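Local coordinates for alpha-galactosidase (Umbelopsis vinacea, PDB 3A5V), which releases terminal alpha-linked galactose from galactosides by hydrolysis, as a tetrameric glycoside hydrolase of family 27, at residues W13-K18 against Q26-A31; K33-S38 against L86-G91; S38-L43 against N272-I277; P78-I83 against W121-L126; V256-W261 against S266-G271. All coordinates share one frame; numbering follows the deposited sequence.

Interaction 1: residues W13-K18 against Q26-A31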
# COMPACT_ATOMS: atom_id res chain seq x y z
N TRP A 13 17.18 -31.05 6.65
CA TRP A 13 17.98 -30.84 5.44
C TRP A 13 17.05 -31.00 4.22
O TRP A 13 16.11 -31.81 4.25
CB TRP A 13 19.13 -31.86 5.41
CG TRP A 13 19.92 -31.85 4.11
CD1 TRP A 13 21.00 -31.07 3.81
CD2 TRP A 13 19.68 -32.66 2.97
NE1 TRP A 13 21.46 -31.36 2.53
CE2 TRP A 13 20.65 -32.33 2.00
CE3 TRP A 13 18.71 -33.65 2.66
CZ2 TRP A 13 20.70 -32.95 0.73
CZ3 TRP A 13 18.76 -34.27 1.42
CH2 TRP A 13 19.75 -33.91 0.46
N ASN A 14 17.34 -30.24 3.17
CA ASN A 14 16.49 -30.12 1.98
C ASN A 14 17.33 -30.36 0.71
O ASN A 14 18.46 -29.89 0.62
CB ASN A 14 15.82 -28.72 1.98
CG ASN A 14 15.03 -28.43 0.72
OD1 ASN A 14 15.61 -28.24 -0.35
ND2 ASN A 14 13.70 -28.40 0.84
N THR A 15 16.77 -31.11 -0.25
CA THR A 15 17.49 -31.56 -1.45
C THR A 15 17.84 -30.47 -2.47
O THR A 15 18.72 -30.68 -3.30
CB THR A 15 16.70 -32.61 -2.27
OG1 THR A 15 15.46 -32.03 -2.74
CG2 THR A 15 16.42 -33.90 -1.43
N TRP A 16 17.17 -29.32 -2.41
CA TRP A 16 17.23 -28.36 -3.54
C TRP A 16 18.62 -27.81 -3.87
O TRP A 16 19.08 -27.95 -5.01
CB TRP A 16 16.22 -27.19 -3.42
CG TRP A 16 16.28 -26.39 -4.71
CD1 TRP A 16 16.94 -25.20 -4.93
CD2 TRP A 16 15.78 -26.80 -5.99
NE1 TRP A 16 16.82 -24.83 -6.25
CE2 TRP A 16 16.12 -25.79 -6.92
CE3 TRP A 16 15.04 -27.92 -6.43
CZ2 TRP A 16 15.75 -25.87 -8.28
CZ3 TRP A 16 14.67 -27.99 -7.77
CH2 TRP A 16 15.04 -26.98 -8.68
N ASN A 17 19.28 -27.18 -2.90
CA ASN A 17 20.53 -26.47 -3.19
C ASN A 17 21.61 -27.37 -3.78
O ASN A 17 22.26 -27.01 -4.77
CB ASN A 17 21.03 -25.69 -1.97
CG ASN A 17 20.13 -24.48 -1.66
OD1 ASN A 17 19.30 -24.09 -2.48
ND2 ASN A 17 20.30 -23.89 -0.47
N LYS A 18 21.75 -28.57 -3.22
CA LYS A 18 22.75 -29.51 -3.70
C LYS A 18 22.33 -30.22 -5.01
O LYS A 18 23.11 -30.29 -5.97
CB LYS A 18 23.09 -30.51 -2.59
CG LYS A 18 24.12 -31.59 -2.94
CD LYS A 18 25.47 -30.97 -3.32
CE LYS A 18 26.46 -32.06 -3.71
NZ LYS A 18 27.73 -31.40 -4.08
N GLN A 26 18.49 -42.48 -5.00
CA GLN A 26 19.80 -42.85 -4.46
C GLN A 26 20.53 -41.70 -3.78
O GLN A 26 21.16 -41.90 -2.74
CB GLN A 26 20.72 -43.49 -5.52
CG GLN A 26 21.91 -44.28 -4.89
CD GLN A 26 21.47 -45.28 -3.80
OE1 GLN A 26 20.70 -46.21 -4.07
NE2 GLN A 26 21.93 -45.07 -2.56
N LEU A 27 20.43 -40.50 -4.36
CA LEU A 27 21.02 -39.31 -3.76
C LEU A 27 20.37 -38.97 -2.43
O LEU A 27 21.05 -38.60 -1.46
CB LEU A 27 20.94 -38.12 -4.74
CG LEU A 27 21.73 -38.29 -6.05
CD1 LEU A 27 21.27 -37.24 -7.07
CD2 LEU A 27 23.24 -38.22 -5.83
N ILE A 28 19.05 -39.10 -2.37
CA ILE A 28 18.32 -38.85 -1.12
C ILE A 28 18.76 -39.86 -0.04
O ILE A 28 19.02 -39.49 1.10
CB ILE A 28 16.80 -38.88 -1.33
CG1 ILE A 28 16.36 -37.67 -2.18
CG2 ILE A 28 16.03 -38.87 0.06
CD1 ILE A 28 15.02 -37.84 -2.86
N LEU A 29 18.82 -41.13 -0.43
CA LEU A 29 19.19 -42.19 0.52
C LEU A 29 20.63 -42.01 1.01
O LEU A 29 20.89 -42.17 2.20
CB LEU A 29 18.97 -43.57 -0.11
CG LEU A 29 18.73 -44.79 0.79
CD1 LEU A 29 17.80 -44.51 1.98
CD2 LEU A 29 18.19 -45.92 -0.07
N ASP A 30 21.55 -41.64 0.13
CA ASP A 30 22.93 -41.36 0.54
C ASP A 30 23.04 -40.15 1.47
O ASP A 30 23.85 -40.15 2.40
CB ASP A 30 23.84 -41.14 -0.67
CG ASP A 30 24.13 -42.42 -1.43
OD1 ASP A 30 23.81 -43.51 -0.91
OD2 ASP A 30 24.68 -42.32 -2.56
N ALA A 31 22.25 -39.11 1.21
CA ALA A 31 22.23 -37.93 2.08
C ALA A 31 21.66 -38.27 3.47
O ALA A 31 22.19 -37.82 4.49
CB ALA A 31 21.45 -36.82 1.45
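Thr15 and Ile28 mark the nearest backbone approach, with 7.3 Å between their CA atoms, where the end of strand 11-14 faces the flank of helix 25-38. Ala31, three residues on from Ile28, directs its methyl at the indole of Trp13. CB sits over one face of the six-membered ring, 3.9 Å from its centroid and 29° off the normal, so this is a CH-pi contact; the nearest ring atom is CH2, 3.5 Å from Ala31 CB. Trp13 carries the ring there with CG anti to its backbone nitrogen (chi1 173°). Beside this pair, Thr15 CG2 and Ile28 CG1 touch at 3.8 Å, the methyl of the threonine against the longer branch of the isoleucine, as the two side chains slant across each other. That methyl is turned to the helix, while the hydroxyl of Thr15 is hydrogen-bonded to Asp51 N, outside the contact. Trp13 NE1 is likewise engaged elsewhere, with Asn272 O. The backbone beyond Thr15 is held by Asn14, whose OD1 accepts from Trp16 N at 2.8 Å and caps the turn leading into the next helix. The two segments therefore meet through methyl groups and an aromatic face in a buried layer between barrel strand and helix, while the polar atoms of Trp13 and Thr15 are satisfied by other parts of the barrel.

Interaction 2: residues K33-S38 against L86-G91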
# COMPACT_ATOMS: atom_id res chain seq x y z
N LYS A 33 21.72 -41.16 4.97
CA LYS A 33 22.74 -41.96 5.66
C LYS A 33 23.89 -41.10 6.16
O LYS A 33 24.42 -41.34 7.24
CB LYS A 33 23.23 -43.11 4.76
CG LYS A 33 22.12 -44.18 4.58
CD LYS A 33 22.50 -45.34 3.64
CE LYS A 33 21.25 -46.23 3.45
NZ LYS A 33 21.50 -47.37 2.52
N ALA A 34 24.27 -40.09 5.38
CA ALA A 34 25.28 -39.12 5.83
C ALA A 34 24.79 -38.27 7.02
O ALA A 34 25.54 -38.04 7.98
CB ALA A 34 25.69 -38.22 4.64
N ILE A 35 23.54 -37.80 6.96
CA ILE A 35 22.89 -37.10 8.08
C ILE A 35 22.94 -37.94 9.37
O ILE A 35 23.35 -37.44 10.41
CB ILE A 35 21.45 -36.66 7.71
CG1 ILE A 35 21.49 -35.49 6.70
CG2 ILE A 35 20.62 -36.22 8.97
CD1 ILE A 35 20.17 -35.29 5.93
N ALA A 36 22.57 -39.23 9.27
CA ALA A 36 22.66 -40.13 10.42
C ALA A 36 24.10 -40.37 10.88
O ALA A 36 24.40 -40.24 12.06
CB ALA A 36 21.98 -41.49 10.10
N SER A 37 24.98 -40.70 9.94
CA SER A 37 26.36 -41.11 10.28
C SER A 37 27.25 -39.96 10.78
O SER A 37 28.11 -40.17 11.64
CB SER A 37 27.03 -41.82 9.11
OG SER A 37 27.23 -40.96 8.00
N SER A 38 27.02 -38.77 10.24
CA SER A 38 27.83 -37.60 10.62
C SER A 38 27.52 -37.10 12.02
O SER A 38 28.28 -36.29 12.56
CB SER A 38 27.59 -36.45 9.64
OG SER A 38 26.24 -36.02 9.72
N LEU A 86 16.12 -45.18 9.34
CA LEU A 86 17.31 -44.49 9.82
C LEU A 86 17.00 -43.64 11.05
O LEU A 86 17.90 -43.02 11.61
CB LEU A 86 17.90 -43.62 8.70
CG LEU A 86 18.54 -44.35 7.53
CD1 LEU A 86 18.65 -43.46 6.32
CD2 LEU A 86 19.92 -44.85 7.97
N GLY A 87 15.73 -43.63 11.46
CA GLY A 87 15.31 -42.81 12.61
C GLY A 87 15.08 -41.36 12.18
O GLY A 87 15.18 -40.44 12.99
N LEU A 88 14.79 -41.17 10.90
CA LEU A 88 14.59 -39.83 10.34
C LEU A 88 13.14 -39.67 9.89
O LEU A 88 12.41 -40.65 9.76
CB LEU A 88 15.55 -39.62 9.16
CG LEU A 88 17.04 -39.55 9.52
CD1 LEU A 88 17.92 -39.75 8.28
CD2 LEU A 88 17.41 -38.22 10.24
N LYS A 89 12.72 -38.42 9.65
CA LYS A 89 11.39 -38.16 9.12
C LYS A 89 11.48 -37.64 7.68
O LYS A 89 12.51 -37.07 7.30
CB LYS A 89 10.65 -37.18 10.03
CG LYS A 89 10.15 -37.82 11.34
CD LYS A 89 9.62 -36.76 12.31
CE LYS A 89 9.30 -37.32 13.70
NZ LYS A 89 8.20 -38.30 13.56
N ALA A 90 10.43 -37.83 6.88
CA ALA A 90 10.47 -37.48 5.46
C ALA A 90 9.55 -36.31 5.15
O ALA A 90 8.41 -36.25 5.63
CB ALA A 90 10.11 -38.68 4.57
N GLY A 91 10.06 -35.39 4.34
CA GLY A 91 9.27 -34.24 3.87
C GLY A 91 9.12 -34.26 2.36
O GLY A 91 9.93 -34.88 1.65
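Leu86 meets the helix at Lys33, its CD1 lying 3.9 Å from Lys33 CG, and the two side chains cross at about a right angle. Only the root of the lysine is used here: beyond CG the chain runs on extended, and the residue is exposed to solvent. The other methyl of Leu86, CD2, approaches Ala36 CB more loosely, at 4.5 Å. Deeper in, Ile35 CG2 packs on Leu88 CD2 at 4.0 Å. Ile35 places this branch by setting CG2 anti to the backbone nitrogen, with CG1 beside the nitrogen (chi1 -72°). Ile35 and Leu88 both lean on Val48 of strand 47-49 as well, so the inner pair is continuous with the layer between helices and sheet.

The backbone between the two leucines turns at Gly87, which has positive phi (82°) and ends helix 76-85 in a Schellman motif; Leu86 and Leu88, before and after it in sequence, both point toward helix 25-38. Leu86 O is bonded by Lys41 NZ. Extra bonds tie the last turns of helix 25-38: Ser37 OG donates to Lys33 O at 2.9 Å and Ser38 OG to Ala34 O at 2.8 Å, and each carbonyl also accepts the backbone N-H of the same serine, from the opposite face of its plane. Helix 25-38 thus rests on the turn joining helix 76-85 to strand 89-95, a contact between successive beta-alpha units of the (beta/alpha)8 barrel.

Interaction 3: residues S38-L43 against N272-I277. With NAG (2-acetamido-2-deoxy-beta-D-glucopyranose), chain C.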
# COMPACT_ATOMS: atom_id res chain seq x y z
N SER A 38 27.02 -38.77 10.24
CA SER A 38 27.83 -37.60 10.62
C SER A 38 27.52 -37.10 12.02
O SER A 38 28.28 -36.29 12.56
CB SER A 38 27.59 -36.45 9.64
OG SER A 38 26.24 -36.02 9.72
N GLY A 39 26.39 -37.51 12.58
CA GLY A 39 25.96 -36.99 13.89
C GLY A 39 24.87 -35.92 13.81
O GLY A 39 24.33 -35.52 14.85
N LEU A 40 24.56 -35.45 12.61
CA LEU A 40 23.54 -34.41 12.43
C LEU A 40 22.18 -34.85 12.95
O LEU A 40 21.48 -34.08 13.60
CB LEU A 40 23.44 -33.97 10.95
CG LEU A 40 24.64 -33.16 10.42
CD1 LEU A 40 24.54 -32.93 8.92
CD2 LEU A 40 24.81 -31.80 11.13
N LYS A 41 21.80 -36.11 12.67
CA LYS A 41 20.55 -36.63 13.19
C LYS A 41 20.43 -36.47 14.71
O LYS A 41 19.42 -35.95 15.22
CB LYS A 41 20.36 -38.11 12.81
CG LYS A 41 19.13 -38.71 13.50
CD LYS A 41 18.95 -40.20 13.15
CE LYS A 41 20.01 -41.05 13.79
NZ LYS A 41 19.55 -42.49 13.76
N ASP A 42 21.45 -36.92 15.44
CA ASP A 42 21.39 -36.88 16.89
C ASP A 42 21.51 -35.46 17.46
O ASP A 42 21.12 -35.22 18.60
CB ASP A 42 22.45 -37.80 17.50
CG ASP A 42 22.18 -39.28 17.20
OD1 ASP A 42 21.01 -39.71 17.20
OD2 ASP A 42 23.15 -40.01 16.95
N LEU A 43 22.05 -34.53 16.67
CA LEU A 43 22.04 -33.11 17.05
C LEU A 43 20.64 -32.48 16.96
O LEU A 43 20.37 -31.44 17.57
CB LEU A 43 23.05 -32.32 16.22
CG LEU A 43 24.52 -32.61 16.55
CD1 LEU A 43 25.42 -32.19 15.40
CD2 LEU A 43 24.96 -31.95 17.84
N ASN A 272 22.53 -27.38 2.05
CA ASN A 272 23.95 -27.56 1.73
C ASN A 272 24.30 -29.02 1.39
O ASN A 272 23.40 -29.84 1.16
CB ASN A 272 24.82 -27.06 2.90
CG ASN A 272 24.63 -27.89 4.19
OD1 ASN A 272 23.81 -28.81 4.24
ND2 ASN A 272 25.38 -27.53 5.22
N ASP A 273 25.60 -29.35 1.35
CA ASP A 273 26.05 -30.72 1.08
C ASP A 273 26.32 -31.44 2.40
O ASP A 273 27.12 -30.96 3.22
CB ASP A 273 27.30 -30.70 0.19
CG ASP A 273 27.83 -32.11 -0.13
OD1 ASP A 273 27.11 -33.12 -0.04
OD2 ASP A 273 29.01 -32.18 -0.51
N VAL A 274 25.62 -32.55 2.64
CA VAL A 274 25.82 -33.33 3.88
C VAL A 274 26.72 -34.55 3.66
O VAL A 274 27.05 -35.25 4.61
CB VAL A 274 24.47 -33.78 4.54
CG1 VAL A 274 23.77 -32.60 5.22
CG2 VAL A 274 23.55 -34.47 3.52
N THR A 275 27.13 -34.78 2.41
CA THR A 275 27.96 -35.96 2.10
C THR A 275 29.47 -35.68 2.22
O THR A 275 30.28 -36.61 2.23
CB THR A 275 27.65 -36.57 0.70
OG1 THR A 275 27.95 -35.61 -0.32
CG2 THR A 275 26.17 -37.00 0.62
N ASN A 276 29.84 -34.41 2.29
CA ASN A 276 31.23 -34.02 2.49
C ASN A 276 31.20 -32.73 3.30
O ASN A 276 31.10 -31.64 2.75
CB ASN A 276 31.95 -33.84 1.15
CG ASN A 276 33.45 -33.60 1.30
OD1 ASN A 276 33.94 -33.27 2.38
ND2 ASN A 276 34.18 -33.77 0.21
N ILE A 277 31.24 -32.88 4.62
CA ILE A 277 31.09 -31.76 5.55
C ILE A 277 32.49 -31.40 6.06
O ILE A 277 33.10 -32.20 6.78
CB ILE A 277 30.16 -32.12 6.74
CG1 ILE A 277 28.84 -32.75 6.26
CG2 ILE A 277 29.90 -30.89 7.62
CD1 ILE A 277 27.92 -33.27 7.40
C1 NAG C . 35.57 -33.54 0.50
C2 NAG C . 36.26 -34.42 -0.56
C3 NAG C . 37.73 -34.08 -0.80
C4 NAG C . 38.07 -32.58 -0.68
C5 NAG C . 37.30 -31.93 0.49
C6 NAG C . 37.51 -30.42 0.64
C7 NAG C . 35.92 -36.79 -1.00
C8 NAG C . 36.03 -38.17 -0.45
N2 NAG C . 36.21 -35.81 -0.16
O3 NAG C . 38.10 -34.59 -2.07
O4 NAG C . 39.48 -32.46 -0.51
O5 NAG C . 35.91 -32.17 0.34
O6 NAG C . 36.86 -29.72 -0.40
O7 NAG C . 35.57 -36.60 -2.16
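Leu40 and Ile277 reach toward each other tip to tip, CD1 to CD1 at 3.7 Å, on the helical layer of the (beta/alpha)8 barrel, where the short helix 40-43 faces the loop that follows strand 268-270. The same Leu40 CD1 also meets Val274 CG1 at 3.8 Å, but here the two side chains slant across one another, so a single methyl is shared between two branched residues of the loop. Ile277 extends CG1 anti to its carbonyl carbon (chi1 -50°), which brings CD1 to Leu40 and also to Ser38 CB, 3.9 Å away. Ser38 OG, whose main partner is Ala34 O back in the helix, takes only a weak bond from Leu40 N. Gly39, with positive phi, makes the bend that leads from helix 25-38 to Leu40.

The loop keeps its own shape through Asp273, whose OD1 accepts twice: from Thr275 OG1 by its syn lone pair, at 2.6 Å, and from Thr275 N above the carboxylate plane, closing an Asx turn. Between Thr275 and Ile277, Asn276 carries an N-linked glycan, with ND2 bonded covalently to C1 of the N-acetylglucosamine at 1.4 Å.

Interaction 4: residues P78-I83 against W121-L126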
# COMPACT_ATOMS: atom_id res chain seq x y z
N PRO A 78 8.54 -46.66 -0.51
CA PRO A 78 9.67 -47.47 -0.03
C PRO A 78 10.90 -46.64 0.35
O PRO A 78 11.66 -47.05 1.23
CB PRO A 78 9.99 -48.37 -1.24
CG PRO A 78 8.68 -48.47 -1.98
CD PRO A 78 8.18 -47.04 -1.89
N LEU A 79 11.12 -45.50 -0.32
CA LEU A 79 12.15 -44.56 0.08
C LEU A 79 11.86 -43.96 1.47
O LEU A 79 12.76 -43.84 2.31
CB LEU A 79 12.33 -43.44 -0.98
CG LEU A 79 13.30 -42.30 -0.63
CD1 LEU A 79 14.73 -42.83 -0.29
CD2 LEU A 79 13.36 -41.26 -1.77
N VAL A 80 10.61 -43.56 1.71
CA VAL A 80 10.21 -43.04 3.03
C VAL A 80 10.43 -44.11 4.12
O VAL A 80 10.90 -43.80 5.22
CB VAL A 80 8.76 -42.53 3.03
CG1 VAL A 80 8.27 -42.26 4.44
CG2 VAL A 80 8.64 -41.26 2.15
N ASP A 81 10.11 -45.37 3.80
CA ASP A 81 10.38 -46.48 4.73
C ASP A 81 11.86 -46.59 5.10
O ASP A 81 12.20 -46.81 6.27
CB ASP A 81 9.91 -47.82 4.14
CG ASP A 81 8.39 -47.95 4.06
OD1 ASP A 81 7.63 -47.25 4.77
OD2 ASP A 81 7.96 -48.81 3.27
N ASP A 82 12.74 -46.43 4.11
CA ASP A 82 14.20 -46.43 4.33
C ASP A 82 14.66 -45.26 5.21
O ASP A 82 15.52 -45.42 6.08
CB ASP A 82 14.95 -46.37 3.00
CG ASP A 82 14.88 -47.68 2.22
OD1 ASP A 82 14.60 -48.73 2.84
OD2 ASP A 82 15.08 -47.67 0.99
N ILE A 83 14.08 -44.08 4.97
CA ILE A 83 14.31 -42.90 5.81
C ILE A 83 13.83 -43.12 7.26
O ILE A 83 14.56 -42.86 8.23
CB ILE A 83 13.64 -41.63 5.16
CG1 ILE A 83 14.36 -41.28 3.85
CG2 ILE A 83 13.64 -40.44 6.14
CD1 ILE A 83 13.60 -40.26 2.93
N TRP A 121 2.06 -42.48 1.68
CA TRP A 121 3.50 -42.66 1.52
C TRP A 121 4.28 -42.61 2.83
O TRP A 121 5.44 -43.01 2.86
CB TRP A 121 4.08 -41.61 0.57
CG TRP A 121 3.67 -41.75 -0.87
CD1 TRP A 121 3.07 -42.83 -1.47
CD2 TRP A 121 3.84 -40.76 -1.89
NE1 TRP A 121 2.86 -42.56 -2.82
CE2 TRP A 121 3.34 -41.31 -3.10
CE3 TRP A 121 4.38 -39.46 -1.91
CZ2 TRP A 121 3.36 -40.60 -4.31
CZ3 TRP A 121 4.40 -38.76 -3.12
CH2 TRP A 121 3.90 -39.33 -4.30
N GLY A 122 3.65 -42.13 3.90
CA GLY A 122 4.33 -41.96 5.19
C GLY A 122 5.02 -40.60 5.39
O GLY A 122 5.89 -40.46 6.25
N ILE A 123 4.67 -39.62 4.57
CA ILE A 123 5.26 -38.26 4.65
C ILE A 123 4.93 -37.64 6.01
O ILE A 123 3.82 -37.84 6.54
CB ILE A 123 4.74 -37.37 3.46
CG1 ILE A 123 5.26 -37.90 2.11
CG2 ILE A 123 5.07 -35.86 3.64
CD1 ILE A 123 6.80 -37.84 1.92
N ASP A 124 5.89 -36.93 6.60
CA ASP A 124 5.77 -36.35 7.94
C ASP A 124 5.78 -34.81 7.94
O ASP A 124 5.73 -34.19 9.00
CB ASP A 124 6.97 -36.82 8.78
CG ASP A 124 7.11 -38.33 8.80
OD1 ASP A 124 6.20 -38.98 9.33
OD2 ASP A 124 8.11 -38.86 8.26
N TYR A 125 5.89 -34.21 6.75
CA TYR A 125 6.31 -32.79 6.60
C TYR A 125 5.99 -32.34 5.19
O TYR A 125 6.37 -33.01 4.22
CB TYR A 125 7.83 -32.69 6.84
CG TYR A 125 8.45 -31.31 6.89
CD1 TYR A 125 8.57 -30.50 5.74
CD2 TYR A 125 8.98 -30.82 8.09
CE1 TYR A 125 9.18 -29.22 5.79
CE2 TYR A 125 9.60 -29.54 8.15
CZ TYR A 125 9.68 -28.75 7.01
OH TYR A 125 10.28 -27.49 7.09
N LEU A 126 5.30 -31.20 5.07
CA LEU A 126 5.05 -30.58 3.78
C LEU A 126 5.60 -29.16 3.74
O LEU A 126 5.21 -28.33 4.58
CB LEU A 126 3.55 -30.51 3.48
CG LEU A 126 3.15 -29.73 2.20
CD1 LEU A 126 3.57 -30.47 0.90
CD2 LEU A 126 1.67 -29.47 2.18
O HOH W 1 5.97 -45.14 4.59
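A water molecule joins Asp81 to Trp121, donating to Asp81 OD1 at 2.7 Å and to Trp121 O at 2.8 Å. It links helix 76-85 to the turn that leads into strand 125-129, in the outer, helical layer of the (beta/alpha)8 barrel. The same carbonyl oxygen is also met by a methyl of Val80, whose CG1 lies 3.3 Å from Trp121 O. This methyl also rests 3.5 Å from Gly122 O, so one branch of the valine is set against two successive carbonyl oxygens. Val80 puts CG1 there by holding it anti to the backbone nitrogen (chi1 168°). An alanine in place of Val80 would probably open a gap beside the two carbonyls and leave the end of Ile123 without its partner from the helix.

Gly122 brings the chain close. It has positive phi (88°) and closes the preceding helix in a Schellman motif, and a beta carbon at this position would fall only 3.1 Å from Val80 CG1. The turn then passes to Asp124, which is held by Arg159 in a salt bridge and by His84 and the Ala90 backbone N-H. Ile123 starts out away from the helix, but its second torsion (chi2 -65°) bends the chain back. There the two side chains cross at about a right angle, with Ile123 CD1 3.9 Å from Val80 CG2.

Interaction 5: residues V256-W261 against S266-G271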
# COMPACT_ATOMS: atom_id res chain seq x y z
N VAL A 256 27.35 -15.59 11.53
CA VAL A 256 26.31 -14.60 11.75
C VAL A 256 24.94 -15.12 11.32
O VAL A 256 23.96 -15.05 12.05
CB VAL A 256 26.64 -13.26 11.03
CG1 VAL A 256 25.48 -12.22 11.19
CG2 VAL A 256 27.88 -12.72 11.59
N HIS A 257 24.91 -15.64 10.10
CA HIS A 257 23.74 -16.23 9.47
C HIS A 257 23.14 -17.31 10.39
O HIS A 257 21.98 -17.20 10.80
CB HIS A 257 24.22 -16.74 8.10
CG HIS A 257 23.27 -17.63 7.35
ND1 HIS A 257 21.92 -17.37 7.24
CD2 HIS A 257 23.51 -18.72 6.58
CE1 HIS A 257 21.36 -18.29 6.47
NE2 HIS A 257 22.30 -19.11 6.05
N TYR A 258 23.96 -18.28 10.79
CA TYR A 258 23.47 -19.36 11.65
C TYR A 258 22.98 -18.84 13.02
O TYR A 258 21.93 -19.25 13.52
CB TYR A 258 24.58 -20.42 11.84
CG TYR A 258 24.08 -21.71 12.46
CD1 TYR A 258 23.98 -21.82 13.85
CD2 TYR A 258 23.69 -22.79 11.67
CE1 TYR A 258 23.50 -22.97 14.46
CE2 TYR A 258 23.22 -23.98 12.27
CZ TYR A 258 23.13 -24.05 13.67
OH TYR A 258 22.68 -25.20 14.30
N THR A 259 23.77 -17.96 13.63
CA THR A 259 23.44 -17.39 14.96
C THR A 259 22.07 -16.72 14.98
O THR A 259 21.27 -16.95 15.90
CB THR A 259 24.51 -16.35 15.38
OG1 THR A 259 25.80 -16.99 15.48
CG2 THR A 259 24.13 -15.67 16.72
N ILE A 260 21.82 -15.85 14.00
CA ILE A 260 20.58 -15.09 13.97
C ILE A 260 19.39 -16.00 13.66
O ILE A 260 18.36 -15.88 14.30
CB ILE A 260 20.65 -13.85 13.00
CG1 ILE A 260 21.76 -12.86 13.45
CG2 ILE A 260 19.30 -13.12 12.92
CD1 ILE A 260 21.56 -12.24 14.86
N TRP A 261 19.53 -16.90 12.68
CA TRP A 261 18.48 -17.90 12.40
C TRP A 261 18.18 -18.71 13.68
O TRP A 261 17.01 -18.92 14.04
CB TRP A 261 18.96 -18.85 11.31
CG TRP A 261 18.63 -18.45 9.85
CD1 TRP A 261 18.03 -19.25 8.92
CD2 TRP A 261 18.90 -17.20 9.17
NE1 TRP A 261 17.90 -18.60 7.73
CE2 TRP A 261 18.43 -17.34 7.84
CE3 TRP A 261 19.48 -15.97 9.56
CZ2 TRP A 261 18.51 -16.30 6.88
CZ3 TRP A 261 19.57 -14.93 8.60
CH2 TRP A 261 19.08 -15.11 7.28
N SER A 266 14.05 -19.48 14.00
CA SER A 266 13.74 -19.99 12.65
C SER A 266 13.88 -21.52 12.67
O SER A 266 14.74 -22.07 13.39
CB SER A 266 14.71 -19.42 11.61
OG SER A 266 14.43 -19.89 10.29
N PRO A 267 13.06 -22.22 11.86
CA PRO A 267 13.48 -23.56 11.47
C PRO A 267 14.94 -23.51 11.01
O PRO A 267 15.37 -22.51 10.37
CB PRO A 267 12.59 -23.88 10.26
CG PRO A 267 11.35 -23.08 10.46
CD PRO A 267 11.77 -21.84 11.25
N LEU A 268 15.70 -24.58 11.31
CA LEU A 268 17.08 -24.70 10.86
C LEU A 268 17.16 -25.85 9.86
O LEU A 268 17.42 -27.02 10.23
CB LEU A 268 18.03 -24.94 12.04
CG LEU A 268 18.04 -23.85 13.14
CD1 LEU A 268 18.95 -24.27 14.31
CD2 LEU A 268 18.40 -22.44 12.62
N ILE A 269 16.90 -25.51 8.60
CA ILE A 269 16.91 -26.49 7.50
C ILE A 269 18.18 -26.29 6.70
O ILE A 269 18.38 -25.23 6.09
CB ILE A 269 15.63 -26.39 6.59
CG1 ILE A 269 14.32 -26.49 7.42
CG2 ILE A 269 15.68 -27.44 5.41
CD1 ILE A 269 14.19 -27.74 8.32
N LEU A 270 19.05 -27.30 6.73
CA LEU A 270 20.31 -27.26 5.99
C LEU A 270 20.07 -27.28 4.48
O LEU A 270 19.35 -28.12 3.96
CB LEU A 270 21.23 -28.42 6.43
CG LEU A 270 21.68 -28.40 7.90
CD1 LEU A 270 22.29 -29.76 8.30
CD2 LEU A 270 22.68 -27.25 8.18
N GLY A 271 20.68 -26.32 3.78
CA GLY A 271 20.47 -26.16 2.33
C GLY A 271 21.83 -26.31 1.67
O GLY A 271 22.24 -25.45 0.88
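The beta-alpha-beta crossover that brings the (beta/alpha)8 barrel to its last strand turns here, with Trp261 near the end of helix 251-263 meeting Ser266 just before strand 268-270. Ser266 N donates to Trp261 O at 3.0 Å, approaching almost in line with the carbonyl (C=O to donor angle 162°), and this bond ties the return to the helix. Ser266 CB lies 3.4 Å from Trp261 O. The hydroxyl, held anti to the backbone nitrogen (chi1 -180°), donates to Pro267 O at 2.8 Å and is also bonded with Leu239 N. An alanine at Ser266 would keep the backbone bond, but is likely to leave Pro267 O and Leu239 N each without this partner, and the turn less firmly fixed.

Trp261 is steadied from within the helix by His257, whose ND1 stands 3.3 Å above the indole plane, over its centre. The indole N-H is bonded with Asp240 O, and His257 NE2 with Glu243 N, so both rings are anchored to the loop after strand 236-238. Leu268 splits its two methyls between two residues of the helix. CD2 packs on Trp261 CB at 3.9 Å. The other reaches across to Tyr258, at about a right angle to that side chain; the tyrosine hydroxyl is bonded with Tyr45 OH, and Tyr258 OH lies 3.8 Å from Leu268 CD1.

All five contacts belong to the (beta/alpha)8 barrel domain. Interactions 1, 4 and 5 are buried; interactions 2 and 3 run out to the partly exposed side of the helical layer. Helix 25-38 serves both interaction 1 and interaction 2, whose layers join where Trp13 packs on Ile35, and Ser38 passes the helix end on to interaction 3. Strands 11-14 and 268-270 are neighbours, linking interactions 1 and 5 through backbone bonds; strands 89-95 and 125-129 do the same for 2 and 4. Chemically, 1, 2 and 3 meet through apolar groups, interaction 4 adds a bridging water, and interaction 5 alone carries a direct backbone bond between its segments.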